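Local structure of alpha-glucosidase (Bacteroides thetaiotaomicron, 5XFM) at residues S53-N58 against V122-T127; A96-C101 against G112-V117; R296-W301 against V315-F320; Y326-I331 against G355-L360. The protein probably hydrolyses terminal beta-L-arabinopyranosides and alpha-galactosides, as a bifunctional calcium-binding member of glycoside hydrolase family 97. The protein carries 1 engineered substitution. All coordinates share one frame; numbering follows the deposited sequence.

From the N terminus, the chain first runs through a domain of antiparallel sheets, where contact 1 brings strand 47-59 of one sheet against strand 121-128 of another and closes a loop of 63 residues. Contact 2, the hairpin of strands 91-104 and 110-117, lies wholly within that loop and closes one of 10. Strand 110-117 pairs with 121-128, so contact 2 and the second segment of contact 1 share one sheet. Contacts 3 and 4 follow in series in the parallel-sheet domain. Contact 3 packs helix 311-324 on strand 295-299, closing 13 residues; contact 4 pairs strands 328-331 and 357-363, closing 23. Strands 295-299 and 328-331 are adjacent, which joins these two.

Contact 1: S53-N58 against V122-T127; sequences SPLGMN and VAFRYT
The ring of Tyr126 meets the methyl CE of Met57 and the backbone N of Gly56 obliquely, and the ring of Phe124 takes the methyl CD2 of Leu55 in the same slanting way. These rings show how two sheets of a beta-sandwich-like N-terminal domain, whose family belongs to the galactose mutarotase clan, are joined through side chains reaching across, with no strand pairing between the two segments: the CA atoms of Gly56 and Tyr126 stay 8.1 Å apart. Met57 makes a Met-aromatic contact, its SD 5.5 Å from the Tyr126 ring centroid. A bend at chi3 (60°) sets CE against the ring, 3.5 Å from Tyr126 CD1, while the two side chains run alongside with opposite headings. Leu55 CD2 lies 3.7 Å from Phe124 CE2, and Tyr40 meets the same phenyl ring. Leu55 CD2 also lies 3.8 Å from Tyr126 OH, so this methyl spans both aromatic residues. Besides Gly56, the phenol oxygen bonds Thr144 OG1 of strand 136-147, neighbour of strand 47-59, so both partners hold the buried hydroxyl to the sheet opposite its own strand. At Gly56 (phi 118°) any CB would be pressed against the carbonyl O of Leu55, which accounts for the glycine; from this break in the strand its N-H reaches Tyr126 OH, a hydrogen bond of 2.9 Å with 162° at the hydrogen.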
# COMPACT_ATOMS: atom_id res chain seq x y z
N SER A 53 19.90 -16.18 5.80
CA SER A 53 18.45 -16.25 5.92
C SER A 53 17.92 -17.47 5.19
O SER A 53 18.33 -17.75 4.07
CB SER A 53 17.81 -14.99 5.35
OG SER A 53 18.28 -13.82 6.00
N PRO A 54 17.01 -18.21 5.83
CA PRO A 54 16.59 -19.52 5.31
C PRO A 54 15.82 -19.44 3.99
O PRO A 54 15.13 -18.46 3.71
CB PRO A 54 15.69 -20.07 6.43
CG PRO A 54 15.98 -19.23 7.62
CD PRO A 54 16.36 -17.89 7.10
N LEU A 55 16.00 -20.47 3.17
CA LEU A 55 15.25 -20.64 1.92
C LEU A 55 14.52 -21.96 1.96
O LEU A 55 14.82 -22.82 2.79
CB LEU A 55 16.19 -20.59 0.71
CG LEU A 55 16.84 -19.27 0.31
CD1 LEU A 55 17.94 -19.53 -0.71
CD2 LEU A 55 15.80 -18.33 -0.27
N GLY A 56 13.56 -22.15 1.07
CA GLY A 56 12.99 -23.47 0.90
C GLY A 56 11.53 -23.57 1.23
O GLY A 56 10.87 -22.56 1.48
N MET A 57 11.01 -24.79 1.20
CA MET A 57 9.60 -25.00 1.45
C MET A 57 9.31 -26.47 1.73
O MET A 57 10.10 -27.35 1.43
CB MET A 57 8.76 -24.51 0.27
CG MET A 57 9.00 -25.26 -1.02
SD MET A 57 7.82 -24.76 -2.27
CE MET A 57 8.21 -23.03 -2.37
N ASN A 58 8.15 -26.70 2.33
CA ASN A 58 7.61 -28.02 2.59
C ASN A 58 6.35 -28.21 1.74
O ASN A 58 5.42 -27.39 1.79
CB ASN A 58 7.31 -28.16 4.08
CG ASN A 58 6.79 -29.52 4.47
OD1 ASN A 58 7.04 -30.50 3.79
ND2 ASN A 58 6.06 -29.58 5.59
N VAL A 122 15.93 -6.61 -4.20
CA VAL A 122 15.99 -8.02 -4.50
C VAL A 122 14.57 -8.58 -4.58
O VAL A 122 13.78 -8.36 -3.68
CB VAL A 122 16.78 -8.79 -3.43
CG1 VAL A 122 16.71 -10.29 -3.70
CG2 VAL A 122 18.22 -8.31 -3.37
N ALA A 123 14.24 -9.25 -5.66
CA ALA A 123 12.96 -9.95 -5.73
C ALA A 123 13.24 -11.41 -5.99
O ALA A 123 13.95 -11.73 -6.92
CB ALA A 123 12.07 -9.37 -6.81
N PHE A 124 12.72 -12.32 -5.18
CA PHE A 124 13.03 -13.71 -5.47
C PHE A 124 11.83 -14.62 -5.30
O PHE A 124 10.93 -14.34 -4.52
CB PHE A 124 14.21 -14.21 -4.61
CG PHE A 124 13.88 -14.45 -3.16
CD1 PHE A 124 14.00 -13.42 -2.24
CD2 PHE A 124 13.52 -15.71 -2.72
CE1 PHE A 124 13.72 -13.64 -0.91
CE2 PHE A 124 13.23 -15.93 -1.39
CZ PHE A 124 13.34 -14.90 -0.48
N ARG A 125 11.81 -15.70 -6.07
CA ARG A 125 10.68 -16.62 -5.99
C ARG A 125 11.11 -18.05 -6.27
O ARG A 125 12.22 -18.29 -6.77
CB ARG A 125 9.56 -16.21 -6.95
CG ARG A 125 9.90 -16.39 -8.42
CD ARG A 125 8.64 -16.36 -9.28
NE ARG A 125 8.97 -16.32 -10.70
CZ ARG A 125 8.09 -16.08 -11.67
NH1 ARG A 125 6.82 -15.82 -11.39
NH2 ARG A 125 8.51 -16.07 -12.93
N TYR A 126 10.25 -18.99 -5.92
CA TYR A 126 10.51 -20.39 -6.21
C TYR A 126 9.74 -20.83 -7.45
O TYR A 126 8.64 -20.34 -7.71
CB TYR A 126 10.11 -21.27 -5.02
CG TYR A 126 10.71 -20.87 -3.70
CD1 TYR A 126 10.01 -20.03 -2.83
CD2 TYR A 126 11.96 -21.32 -3.30
CE1 TYR A 126 10.54 -19.67 -1.62
CE2 TYR A 126 12.50 -20.96 -2.09
CZ TYR A 126 11.78 -20.12 -1.25
OH TYR A 126 12.30 -19.75 -0.02
N THR A 127 10.30 -21.77 -8.20
CA THR A 127 9.56 -22.42 -9.27
C THR A 127 9.50 -23.93 -9.01
O THR A 127 10.43 -24.50 -8.44
CB THR A 127 10.18 -22.15 -10.66
OG1 THR A 127 11.55 -22.55 -10.69
CG2 THR A 127 10.08 -20.67 -11.01

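Contact 2: A96-C101 against G112-V117; sequences ANELTC and GVIFRV
Glu98 and Arg116 form the salt bridge of this contact, lying side by side across a non-hydrogen-bonded pair. Arg116 NE donates to Glu98 OE1 at 3.0 Å, meeting the anti lone pair of the carboxylate oxygen, and the acceptor sits at the edge of the guanidinium, in its plane. The two flat groups are nearly coplanar, 23° apart; NH2 adds a weak bond to the same oxygen. A water donates to Glu98 OE1 at 2.6 Å and is held weakly by Arg116 NH2. With CG anti to its backbone N (chi1 -175°), Glu98 also runs beside Ile114, CG to CG2 3.8 Å.

Backbone bonds make this an antiparallel beta hairpin, strands 91-104 and 110-117 of a large sheet in the N-terminal domain. Reciprocal N-H to O pairs join Asn97 with Val117, Leu99 with Phe115 and Cys101 with Val113.

Apolar and sulfur contacts occupy the face bearing Leu99, Cys101 and Phe115, against which strand 26-31 packs through Leu28 and Val30. Cys101 SG approaches the edge of the Phe115 ring, 4.1 Å from CE1, and Leu99 CD2 lies 4.1 Å from CD1 of that ring.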
# COMPACT_ATOMS: atom_id res chain seq x y z
N ALA A 96 18.24 -4.98 -14.00
CA ALA A 96 18.56 -5.91 -12.93
C ALA A 96 19.37 -7.10 -13.42
O ALA A 96 19.40 -7.40 -14.61
CB ALA A 96 17.30 -6.39 -12.25
N ASN A 97 20.03 -7.79 -12.49
CA ASN A 97 20.69 -9.04 -12.82
C ASN A 97 19.94 -10.22 -12.21
O ASN A 97 19.55 -10.18 -11.05
CB ASN A 97 22.15 -9.04 -12.36
CG ASN A 97 23.01 -8.10 -13.18
OD1 ASN A 97 22.81 -7.95 -14.38
ND2 ASN A 97 23.97 -7.45 -12.53
N GLU A 98 19.74 -11.25 -13.02
CA GLU A 98 18.94 -12.40 -12.64
C GLU A 98 19.77 -13.66 -12.45
O GLU A 98 20.49 -14.10 -13.35
CB GLU A 98 17.86 -12.66 -13.68
CG GLU A 98 16.90 -13.76 -13.29
CD GLU A 98 15.96 -14.14 -14.43
OE1 GLU A 98 14.76 -13.80 -14.34
OE2 GLU A 98 16.43 -14.75 -15.41
N LEU A 99 19.67 -14.24 -11.26
CA LEU A 99 20.32 -15.50 -10.94
C LEU A 99 19.28 -16.61 -10.83
O LEU A 99 18.38 -16.54 -10.01
CB LEU A 99 21.10 -15.40 -9.63
CG LEU A 99 21.66 -16.72 -9.11
CD1 LEU A 99 22.68 -17.29 -10.09
CD2 LEU A 99 22.27 -16.54 -7.72
N THR A 100 19.41 -17.65 -11.65
CA THR A 100 18.54 -18.81 -11.55
C THR A 100 19.30 -19.98 -10.95
O THR A 100 20.30 -20.42 -11.49
CB THR A 100 17.94 -19.22 -12.91
OG1 THR A 100 17.24 -18.12 -13.50
CG2 THR A 100 16.97 -20.39 -12.73
N CYS A 101 18.82 -20.45 -9.81
CA CYS A 101 19.42 -21.57 -9.11
C CYS A 101 18.57 -22.83 -9.24
O CYS A 101 17.36 -22.81 -9.00
CB CYS A 101 19.64 -21.23 -7.63
SG CYS A 101 20.79 -19.86 -7.38
N GLY A 112 13.33 -24.72 -8.37
CA GLY A 112 14.10 -23.56 -8.80
C GLY A 112 13.98 -22.37 -7.84
O GLY A 112 12.96 -22.21 -7.17
N VAL A 113 15.03 -21.56 -7.76
CA VAL A 113 14.96 -20.27 -7.05
C VAL A 113 15.52 -19.17 -7.94
O VAL A 113 16.64 -19.27 -8.43
CB VAL A 113 15.74 -20.29 -5.71
CG1 VAL A 113 15.46 -19.02 -4.91
CG2 VAL A 113 15.38 -21.51 -4.89
N ILE A 114 14.75 -18.11 -8.14
CA ILE A 114 15.14 -17.02 -9.03
C ILE A 114 15.29 -15.71 -8.27
O ILE A 114 14.35 -15.28 -7.59
CB ILE A 114 14.13 -16.80 -10.17
CG1 ILE A 114 14.05 -18.02 -11.08
CG2 ILE A 114 14.52 -15.58 -11.00
CD1 ILE A 114 13.10 -19.07 -10.61
N PHE A 115 16.45 -15.09 -8.42
CA PHE A 115 16.75 -13.78 -7.83
C PHE A 115 16.86 -12.71 -8.90
O PHE A 115 17.59 -12.87 -9.87
CB PHE A 115 18.06 -13.82 -7.04
CG PHE A 115 18.10 -14.87 -5.95
CD1 PHE A 115 18.48 -16.17 -6.23
CD2 PHE A 115 17.76 -14.54 -4.65
CE1 PHE A 115 18.53 -17.13 -5.23
CE2 PHE A 115 17.80 -15.49 -3.64
CZ PHE A 115 18.18 -16.79 -3.93
N ARG A 116 16.12 -11.62 -8.75
CA ARG A 116 16.29 -10.45 -9.60
C ARG A 116 16.77 -9.29 -8.75
O ARG A 116 16.07 -8.82 -7.86
CB ARG A 116 14.99 -10.10 -10.32
CG ARG A 116 14.60 -11.13 -11.36
CD ARG A 116 13.22 -10.86 -11.95
NE ARG A 116 12.87 -11.88 -12.93
CZ ARG A 116 11.69 -11.98 -13.51
NH1 ARG A 116 10.71 -11.14 -13.20
NH2 ARG A 116 11.46 -12.95 -14.40
N VAL A 117 17.99 -8.83 -9.02
CA VAL A 117 18.59 -7.79 -8.21
C VAL A 117 18.81 -6.52 -9.02
O VAL A 117 19.65 -6.49 -9.91
CB VAL A 117 19.92 -8.26 -7.60
CG1 VAL A 117 20.42 -7.24 -6.59
CG2 VAL A 117 19.76 -9.62 -6.95
O HOH W 1 13.29 -15.71 -15.28

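Contact 3: R296-W301 against V315-F320; sequences RGTWSW and VRYIDF
In the (beta/alpha)8-type barrel that the family's TIM-barrel clan implies, helix 311-324 packs on the outside of strand 295-299, nearly antiparallel at 151°, and Tyr317 fills the interface against Thr298 and Ser300. Ser300 lies over one face of the Tyr317 ring: CA stands 3.3 Å above the plane over the centre, and CB makes a CH-pi contact, 3.5 Å from the centroid and 12° off the normal. Thr298 CB comes at the ring edge, 3.8 Å from CD2. Its OG1, set between the backbone N and the carbonyl carbon (chi1 55°), donates to Tyr317 O at 2.9 Å from above the carbonyl plane. Thr298 CG2 turns to the next helical turn, 3.6 Å from Phe320 CD2. Trp304 meets the Tyr317 ring edge-to-face. A water donates to Trp299 O and accepts from Tyr317 OH, each at 2.9 Å. An alanine in place of Tyr317 would probably open a gap beneath Ser300 and leave the water without its phenol donor. Thus one tyrosine ties the helix to the chain leaving the strand twice, its ring packing on Ser300 and its hydroxyl reaching Trp299 O through water, while the threonine bond joins a buried hydroxyl to the helix backbone.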
# COMPACT_ATOMS: atom_id res chain seq x y z
N ARG A 296 -10.82 12.97 -8.03
CA ARG A 296 -11.17 13.41 -6.68
C ARG A 296 -12.64 13.15 -6.41
O ARG A 296 -13.48 13.28 -7.30
CB ARG A 296 -10.89 14.90 -6.50
CG ARG A 296 -9.43 15.30 -6.46
CD ARG A 296 -8.86 15.45 -7.86
NE ARG A 296 -9.68 16.32 -8.69
CZ ARG A 296 -9.55 17.65 -8.75
NH1 ARG A 296 -8.64 18.26 -8.01
NH2 ARG A 296 -10.35 18.35 -9.54
N GLY A 297 -12.94 12.75 -5.18
CA GLY A 297 -14.31 12.50 -4.78
C GLY A 297 -14.70 13.24 -3.52
O GLY A 297 -13.85 13.58 -2.69
N THR A 298 -15.98 13.54 -3.40
CA THR A 298 -16.53 13.98 -2.13
C THR A 298 -17.16 12.78 -1.43
O THR A 298 -17.59 11.82 -2.08
CB THR A 298 -17.56 15.11 -2.29
OG1 THR A 298 -18.59 14.69 -3.19
CG2 THR A 298 -16.88 16.35 -2.85
N TRP A 299 -17.24 12.84 -0.11
CA TRP A 299 -17.50 11.65 0.67
C TRP A 299 -18.20 12.04 1.96
O TRP A 299 -17.57 12.53 2.89
CB TRP A 299 -16.17 10.93 0.96
CG TRP A 299 -16.28 9.64 1.71
CD1 TRP A 299 -17.34 8.78 1.72
CD2 TRP A 299 -15.27 9.04 2.53
NE1 TRP A 299 -17.06 7.69 2.52
CE2 TRP A 299 -15.79 7.83 3.03
CE3 TRP A 299 -13.98 9.43 2.91
CZ2 TRP A 299 -15.06 6.99 3.87
CZ3 TRP A 299 -13.26 8.59 3.76
CH2 TRP A 299 -13.80 7.39 4.22
N SER A 300 -19.52 11.86 1.98
CA SER A 300 -20.34 12.33 3.10
C SER A 300 -20.11 11.54 4.39
O SER A 300 -20.08 12.11 5.48
CB SER A 300 -21.83 12.31 2.71
OG SER A 300 -22.40 11.01 2.77
N TRP A 301 -19.94 10.22 4.28
CA TRP A 301 -19.90 9.37 5.46
C TRP A 301 -18.73 9.64 6.41
O TRP A 301 -18.85 9.40 7.60
CB TRP A 301 -19.88 7.89 5.06
CG TRP A 301 -19.82 6.97 6.24
CD1 TRP A 301 -20.87 6.45 6.93
CD2 TRP A 301 -18.64 6.49 6.88
NE1 TRP A 301 -20.42 5.66 7.97
CE2 TRP A 301 -19.05 5.68 7.96
CE3 TRP A 301 -17.27 6.67 6.66
CZ2 TRP A 301 -18.13 5.04 8.80
CZ3 TRP A 301 -16.37 6.04 7.49
CH2 TRP A 301 -16.80 5.23 8.55
N VAL A 315 -27.38 14.57 -2.40
CA VAL A 315 -27.54 15.69 -3.32
C VAL A 315 -26.59 16.81 -2.92
O VAL A 315 -25.91 17.41 -3.75
CB VAL A 315 -28.99 16.23 -3.35
CG1 VAL A 315 -29.05 17.59 -4.05
CG2 VAL A 315 -29.92 15.24 -4.03
N ARG A 316 -26.53 17.07 -1.62
CA ARG A 316 -25.63 18.07 -1.07
C ARG A 316 -24.17 17.80 -1.44
O ARG A 316 -23.46 18.71 -1.88
CB ARG A 316 -25.78 18.13 0.45
CG ARG A 316 -26.89 19.06 0.90
CD ARG A 316 -27.08 19.05 2.41
NE ARG A 316 -28.21 19.88 2.80
CZ ARG A 316 -29.39 19.41 3.19
NH1 ARG A 316 -29.58 18.09 3.25
NH2 ARG A 316 -30.37 20.24 3.52
N TYR A 317 -23.72 16.56 -1.28
CA TYR A 317 -22.32 16.23 -1.56
C TYR A 317 -22.02 16.14 -3.06
O TYR A 317 -20.89 16.37 -3.49
CB TYR A 317 -21.93 14.94 -0.85
CG TYR A 317 -21.30 15.22 0.49
CD1 TYR A 317 -22.09 15.59 1.57
CD2 TYR A 317 -19.93 15.11 0.68
CE1 TYR A 317 -21.54 15.86 2.80
CE2 TYR A 317 -19.36 15.39 1.92
CZ TYR A 317 -20.18 15.76 2.97
OH TYR A 317 -19.65 16.03 4.21
N ILE A 318 -23.03 15.80 -3.85
CA ILE A 318 -22.92 15.86 -5.30
C ILE A 318 -22.72 17.31 -5.75
O ILE A 318 -21.86 17.61 -6.58
CB ILE A 318 -24.16 15.24 -5.97
CG1 ILE A 318 -24.11 13.71 -5.86
CG2 ILE A 318 -24.26 15.66 -7.42
CD1 ILE A 318 -25.40 13.02 -6.22
N ASP A 319 -23.53 18.20 -5.17
CA ASP A 319 -23.42 19.63 -5.42
C ASP A 319 -22.05 20.15 -5.00
O ASP A 319 -21.45 20.98 -5.70
CB ASP A 319 -24.50 20.40 -4.66
CG ASP A 319 -25.87 20.28 -5.30
OD1 ASP A 319 -25.96 19.87 -6.48
OD2 ASP A 319 -26.87 20.59 -4.62
N PHE A 320 -21.57 19.68 -3.86
CA PHE A 320 -20.27 20.07 -3.33
C PHE A 320 -19.16 19.61 -4.27
O PHE A 320 -18.22 20.35 -4.54
CB PHE A 320 -20.07 19.51 -1.91
CG PHE A 320 -18.77 19.90 -1.27
CD1 PHE A 320 -18.34 21.22 -1.30
CD2 PHE A 320 -17.98 18.96 -0.64
CE1 PHE A 320 -17.14 21.59 -0.71
CE2 PHE A 320 -16.78 19.33 -0.05
CZ PHE A 320 -16.36 20.64 -0.09
O HOH W 2 -17.24 14.61 4.83

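Contact 4: Y326-I331 against G355-L360; sequences YEYALI and GVELFL
The ring edge of Phe359 points into the face of Tyr328, a T-shaped pair between adjacent parallel strands of the TIM-barrel-like domain, 328-331 and 357-363, which helix 341-353 links in a beta-alpha-beta crossover. The planes stand at 77°, and Phe359 CE1 lies 3.5 Å above the Tyr328 plane over its centre. Glu327 CB packs off-centre on the opposite face, nearer the ring's margin, and Glu357 O sits at the ring edge. An alanine in place of Tyr328 would probably leave the edge of Phe359 without its aromatic face and Arg293 O without the phenol OH that now bonds it.

On the other face of the sheet, Ala329 CB touches Leu358 CD2 at 3.8 Å, and Ile331 CB lies 3.8 Å from Leu360 CD2, these side chains running alongside with the same heading. Helix 341-353 packs here on Ile331 and Leu358.

Gly355, at positive phi, ends that helix in a Schellman motif. Four backbone bonds fix the register: Glu357 N to Glu327 O, Ala329 N to Glu357 O, Phe359 N to Ala329 O and Ile331 N to Phe359 O. Beside the first, a water donates to Glu327 O and, at 2.7 Å, to Glu357 OE1.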
# COMPACT_ATOMS: atom_id res chain seq x y z
N TYR A 326 -14.87 18.47 -8.61
CA TYR A 326 -14.43 17.10 -8.38
C TYR A 326 -15.14 16.14 -9.31
O TYR A 326 -16.31 16.34 -9.66
CB TYR A 326 -14.63 16.69 -6.92
CG TYR A 326 -13.53 17.16 -6.00
CD1 TYR A 326 -12.56 18.06 -6.44
CD2 TYR A 326 -13.43 16.68 -4.70
CE1 TYR A 326 -11.55 18.48 -5.60
CE2 TYR A 326 -12.42 17.10 -3.85
CZ TYR A 326 -11.48 18.00 -4.31
OH TYR A 326 -10.47 18.42 -3.48
N GLU A 327 -14.42 15.10 -9.73
CA GLU A 327 -14.94 14.12 -10.68
C GLU A 327 -15.96 13.16 -10.09
O GLU A 327 -16.85 12.68 -10.80
CB GLU A 327 -13.79 13.31 -11.30
CG GLU A 327 -12.88 14.10 -12.21
CD GLU A 327 -11.98 15.07 -11.47
OE1 GLU A 327 -11.47 14.70 -10.39
OE2 GLU A 327 -11.79 16.20 -11.97
N TYR A 328 -15.82 12.85 -8.81
CA TYR A 328 -16.63 11.78 -8.22
C TYR A 328 -17.31 12.16 -6.91
O TYR A 328 -16.94 13.14 -6.26
CB TYR A 328 -15.77 10.53 -8.02
CG TYR A 328 -15.22 9.98 -9.33
CD1 TYR A 328 -16.07 9.46 -10.29
CD2 TYR A 328 -13.86 10.03 -9.61
CE1 TYR A 328 -15.58 8.98 -11.49
CE2 TYR A 328 -13.36 9.56 -10.81
CZ TYR A 328 -14.22 9.03 -11.74
OH TYR A 328 -13.73 8.56 -12.93
N ALA A 329 -18.34 11.40 -6.59
CA ALA A 329 -18.94 11.38 -5.27
C ALA A 329 -19.10 9.93 -4.82
O ALA A 329 -19.67 9.11 -5.53
CB ALA A 329 -20.29 12.10 -5.26
N LEU A 330 -18.59 9.63 -3.63
CA LEU A 330 -18.70 8.29 -3.05
C LEU A 330 -19.90 8.19 -2.13
O LEU A 330 -20.01 8.93 -1.15
CB LEU A 330 -17.42 7.93 -2.28
CG LEU A 330 -17.51 6.72 -1.35
CD1 LEU A 330 -17.86 5.43 -2.10
CD2 LEU A 330 -16.21 6.56 -0.56
N ILE A 331 -20.82 7.28 -2.44
CA ILE A 331 -21.96 7.01 -1.58
C ILE A 331 -21.68 5.74 -0.78
O ILE A 331 -21.46 4.67 -1.36
CB ILE A 331 -23.27 6.87 -2.39
CG1 ILE A 331 -23.53 8.14 -3.19
CG2 ILE A 331 -24.44 6.56 -1.46
CD1 ILE A 331 -24.84 8.13 -3.98
N GLY A 355 -22.00 17.28 -13.81
CA GLY A 355 -20.64 16.90 -14.20
C GLY A 355 -19.96 16.04 -13.14
O GLY A 355 -18.75 16.13 -12.94
N VAL A 356 -20.75 15.20 -12.48
CA VAL A 356 -20.28 14.36 -11.38
C VAL A 356 -20.70 12.91 -11.63
O VAL A 356 -21.81 12.65 -12.07
CB VAL A 356 -20.85 14.83 -10.01
CG1 VAL A 356 -20.55 13.82 -8.91
CG2 VAL A 356 -20.33 16.21 -9.64
N GLU A 357 -19.80 11.97 -11.33
CA GLU A 357 -20.12 10.56 -11.43
C GLU A 357 -19.96 9.88 -10.07
O GLU A 357 -19.32 10.44 -9.18
CB GLU A 357 -19.23 9.90 -12.50
CG GLU A 357 -19.77 10.12 -13.91
CD GLU A 357 -18.70 10.01 -14.96
OE1 GLU A 357 -17.56 10.44 -14.68
OE2 GLU A 357 -18.99 9.51 -16.07
N LEU A 358 -20.53 8.69 -9.91
CA LEU A 358 -20.59 8.07 -8.59
C LEU A 358 -19.75 6.81 -8.40
O LEU A 358 -19.52 6.04 -9.33
CB LEU A 358 -22.05 7.74 -8.24
CG LEU A 358 -23.07 8.87 -8.29
CD1 LEU A 358 -24.41 8.34 -7.86
CD2 LEU A 358 -22.63 10.01 -7.39
N PHE A 359 -19.29 6.64 -7.16
CA PHE A 359 -18.78 5.37 -6.68
C PHE A 359 -19.79 4.85 -5.67
O PHE A 359 -20.28 5.62 -4.84
CB PHE A 359 -17.41 5.52 -6.02
CG PHE A 359 -16.26 5.47 -6.97
CD1 PHE A 359 -16.11 6.44 -7.95
CD2 PHE A 359 -15.27 4.50 -6.84
CE1 PHE A 359 -15.04 6.41 -8.81
CE2 PHE A 359 -14.18 4.48 -7.69
CZ PHE A 359 -14.07 5.43 -8.68
N LEU A 360 -20.11 3.56 -5.74
CA LEU A 360 -21.03 2.98 -4.77
C LEU A 360 -20.35 1.94 -3.88
O LEU A 360 -19.51 1.15 -4.35
CB LEU A 360 -22.24 2.37 -5.47
CG LEU A 360 -23.11 3.35 -6.25
CD1 LEU A 360 -24.35 2.66 -6.80
CD2 LEU A 360 -23.50 4.53 -5.36
O HOH W 3 -17.13 18.25 -11.17
O HOH W 4 -16.19 12.62 -13.80